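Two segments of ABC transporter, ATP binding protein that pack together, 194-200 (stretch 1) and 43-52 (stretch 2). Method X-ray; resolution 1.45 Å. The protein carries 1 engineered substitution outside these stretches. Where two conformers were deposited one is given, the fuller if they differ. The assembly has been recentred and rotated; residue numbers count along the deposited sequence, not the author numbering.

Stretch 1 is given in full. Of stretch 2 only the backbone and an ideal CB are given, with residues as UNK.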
# COMPACT_ATOMS: atom_id res chain seq x y z
N LEU A 194 6.55 -1.29 12.61
CA LEU A 194 5.32 -1.67 11.94
C LEU A 194 5.61 -1.92 10.47
O LEU A 194 6.30 -1.11 9.83
CB LEU A 194 4.29 -0.56 12.08
CG LEU A 194 2.95 -0.85 11.42
CD1 LEU A 194 1.83 -0.06 12.05
CD2 LEU A 194 3.04 -0.57 9.93
N LEU A 195 5.09 -3.01 9.93
CA LEU A 195 5.24 -3.32 8.52
C LEU A 195 3.83 -3.59 7.99
O LEU A 195 3.12 -4.47 8.52
CB LEU A 195 6.12 -4.54 8.27
CG LEU A 195 6.25 -5.04 6.82
CD1 LEU A 195 6.93 -4.02 5.94
CD2 LEU A 195 6.99 -6.37 6.77
N VAL A 196 3.45 -2.87 6.96
CA VAL A 196 2.13 -3.05 6.35
C VAL A 196 2.33 -3.34 4.88
O VAL A 196 3.11 -2.67 4.20
CB VAL A 196 1.23 -1.83 6.55
CG1 VAL A 196 1.87 -0.59 5.98
CG2 VAL A 196 -0.16 -2.05 5.90
N VAL A 197 1.65 -4.37 4.38
CA VAL A 197 1.66 -4.66 2.96
C VAL A 197 0.23 -4.57 2.47
O VAL A 197 -0.71 -5.00 3.15
CB VAL A 197 2.29 -6.02 2.59
CG1 VAL A 197 3.64 -6.19 3.26
CG2 VAL A 197 1.37 -7.16 2.96
N SER A 198 0.03 -3.99 1.28
CA SER A 198 -1.30 -3.78 0.76
C SER A 198 -1.26 -3.50 -0.73
O SER A 198 -0.21 -3.12 -1.25
CB SER A 198 -1.97 -2.58 1.45
OG SER A 198 -3.31 -2.40 1.04
N HIS A 199 -2.40 -3.73 -1.37
CA HIS A 199 -2.64 -3.41 -2.77
C HIS A 199 -3.14 -1.97 -2.87
O HIS A 199 -3.06 -1.35 -3.95
CB HIS A 199 -3.73 -4.35 -3.33
CG HIS A 199 -5.09 -4.06 -2.79
ND1 HIS A 199 -5.44 -4.31 -1.48
CD2 HIS A 199 -6.18 -3.51 -3.37
CE1 HIS A 199 -6.70 -3.94 -1.29
NE2 HIS A 199 -7.17 -3.45 -2.42
N ASP A 200 -3.64 -1.45 -1.75
CA ASP A 200 -4.24 -0.13 -1.69
C ASP A 200 -3.27 0.95 -1.21
O ASP A 200 -2.84 0.93 -0.07
CB ASP A 200 -5.43 -0.14 -0.75
CG ASP A 200 -6.26 1.11 -0.84
OD1 ASP A 200 -5.86 2.05 -1.56
OD2 ASP A 200 -7.35 1.24 -0.23
N UNK A 43 3.28 -12.35 -3.64
CA UNK A 43 4.67 -11.99 -3.41
C UNK A 43 4.85 -11.12 -2.18
O UNK A 43 5.77 -11.30 -1.38
CB UNK A 43 5.23 -11.27 -4.64
N UNK A 44 3.95 -10.16 -2.03
CA UNK A 44 3.95 -9.33 -0.84
C UNK A 44 3.65 -10.18 0.39
O UNK A 44 4.26 -9.98 1.43
CB UNK A 44 2.93 -8.20 -0.97
N UNK A 45 2.70 -11.10 0.27
CA UNK A 45 2.36 -11.97 1.39
C UNK A 45 3.52 -12.92 1.67
O UNK A 45 3.79 -13.24 2.83
CB UNK A 45 1.08 -12.75 1.10
N UNK A 46 4.21 -13.35 0.61
CA UNK A 46 5.40 -14.19 0.82
C UNK A 46 6.41 -13.42 1.66
O UNK A 46 6.96 -13.95 2.63
CB UNK A 46 6.02 -14.61 -0.51
N UNK A 47 6.67 -12.18 1.30
CA UNK A 47 7.57 -11.35 2.09
C UNK A 47 7.10 -11.26 3.53
O UNK A 47 7.86 -11.45 4.47
CB UNK A 47 7.68 -9.95 1.48
N UNK A 48 5.81 -11.01 3.72
CA UNK A 48 5.30 -10.86 5.06
C UNK A 48 5.44 -12.15 5.87
O UNK A 48 5.73 -12.13 7.07
CB UNK A 48 3.84 -10.42 5.01
N UNK A 49 5.19 -13.28 5.21
CA UNK A 49 5.29 -14.57 5.87
C UNK A 49 6.74 -14.84 6.29
O UNK A 49 6.98 -15.46 7.33
CB UNK A 49 4.78 -15.68 4.95
N UNK A 50 7.70 -14.38 5.49
CA UNK A 50 9.10 -14.53 5.86
C UNK A 50 9.42 -13.66 7.07
O UNK A 50 10.12 -14.10 8.00
CB UNK A 50 10.01 -14.17 4.68
N UNK A 51 8.93 -12.42 7.09
CA UNK A 51 9.16 -11.59 8.29
C UNK A 51 8.49 -12.23 9.52
O UNK A 51 9.05 -12.18 10.61
CB UNK A 51 8.62 -10.17 8.07
N UNK A 52 7.32 -12.82 9.34
CA UNK A 52 6.61 -13.43 10.47
C UNK A 52 7.26 -14.71 10.96
O UNK A 52 7.16 -15.07 12.13
CB UNK A 52 5.16 -13.72 10.08

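Stretch 2 is one helix, running nearly antiparallel to the strand of stretch 1 at 159°, with the axes 8.7 Å apart at their closest. On the strand, L195 and V197 turn their CA-to-CB bonds toward the helix while V196 turns away, so the helix meets two apolar side chains and, further along, the backbone of S198 and H199.

Position 43 has helical angles (-67/-43), and its ideal CB has nothing of stretch 1 within 5.5 Å. The contact therefore sets no demand here, and many residues would fit; the deposited one is G43, whose O accepts a backbone hydrogen bond from the N of position 47.

Position 44 is where the backbones come closest, its CA 6.4 Å from the CA of V197. Its ideal CB lies 4.2 Å from V197 CB, so an aliphatic root packs well against the valine. Beyond the valine, the carbonyl O of S198 offers an acceptor, several bonds away from that CB. A short aliphatic would serve the first need alone; a long chain ending in a donor, lysine or arginine, could serve both. The deposited residue is K44. Its chi angles of m, t, m, t carry the methylenes past V197 and bring NZ 3.1 Å from S198 O, a weak hydrogen bond. Water 1 also bridges the pair: its O accepts from K44 NZ at 2.9 Å and donates to S198 O at 2.4 Å, a notably short distance. K44 NZ also lies 3.4 Å from H199 CA, so the amine lies close to the backbone around S198 and H199.

Positions 45 and 46 find nothing of stretch 1 near their ideal CBs, and the CA-to-CB bond of 45 points away. Either could be polar or apolar; they are T45 and T46, both with chi1 m.

Position 47 points toward stretch 1, but its ideal CB is beyond 5.5 Å of any atom there. A small side chain would fall short; a large apolar one could reach L195. It is F47, whose t rotamer brings CE2 to 3.7 Å from L195 CD2, the methyl approaching the ring obliquely.

Position 48 looks at both apolar strand residues: its ideal CB is 4.6 Å from V197 CG2 and 5.4 Å from L195 CD2. Leucine, isoleucine or methionine would all be reasonable. The choice is M48, deposited in two conformers. In the one described, CE touches both strand residues, 3.5 Å from L195 CD2 and 4.0 Å from V197 CG1; it is also 3.5 Å from L195 O.

Positions 49 and 50 have only open space with respect to stretch 1, so the contact leaves the choice open, polar or apolar; they are R49 and I50, neither touching it.

Position 51 returns to the strand, its ideal CB 4.3 Å from L195 CD2. A compact or branched aliphatic suits that distance. I51 supplies CG1 at 3.9 Å from L195 CD2, which F47 CE2 and M48 CE also touch, and which thus has three helix residues around it.

Position 52 is out of reach, and the contact would accept any helix-compatible residue; A52 closes the stretch with its N hydrogen-bonded to M48 O.

Stretch 2, residues 43-52: GKTTFMRIIA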
# COMPACT_ATOMS: atom_id res chain seq x y z
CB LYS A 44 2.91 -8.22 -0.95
CG LYS A 44 3.23 -7.16 -1.97
CD LYS A 44 2.12 -6.09 -2.03
CE LYS A 44 0.85 -6.65 -2.67
NZ LYS A 44 -0.08 -5.57 -3.14
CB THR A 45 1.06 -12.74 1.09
OG1 THR A 45 -0.04 -11.84 1.22
CG2 THR A 45 0.81 -13.85 2.11
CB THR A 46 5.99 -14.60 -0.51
OG1 THR A 46 5.08 -15.49 -1.17
CG2 THR A 46 7.28 -15.42 -0.32
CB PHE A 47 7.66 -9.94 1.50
CG PHE A 47 8.59 -9.01 2.24
CD1 PHE A 47 9.96 -9.11 2.07
CD2 PHE A 47 8.10 -8.04 3.09
CE1 PHE A 47 10.83 -8.26 2.75
CE2 PHE A 47 8.97 -7.19 3.76
CZ PHE A 47 10.32 -7.30 3.59
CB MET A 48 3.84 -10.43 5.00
CG MET A 48 3.27 -10.18 6.40
SD MET A 48 2.36 -8.66 6.67
CE MET A 48 3.70 -7.56 7.01
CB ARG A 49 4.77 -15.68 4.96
CG ARG A 49 3.26 -15.72 4.88
CD ARG A 49 2.70 -16.71 3.88
NE ARG A 49 2.88 -18.10 4.27
CZ ARG A 49 2.10 -18.74 5.13
NH1 ARG A 49 1.09 -18.11 5.70
NH2 ARG A 49 2.33 -20.02 5.42
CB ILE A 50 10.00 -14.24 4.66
CG1 ILE A 50 9.93 -15.41 3.69
CG2 ILE A 50 11.43 -14.01 5.09
CD1 ILE A 50 10.64 -15.20 2.38
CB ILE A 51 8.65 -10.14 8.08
CG1 ILE A 51 9.26 -9.51 6.82
CG2 ILE A 51 8.94 -9.30 9.31
CD1 ILE A 51 10.77 -9.48 6.80
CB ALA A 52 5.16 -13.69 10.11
O HOH W 1 0.15 -2.67 -3.62
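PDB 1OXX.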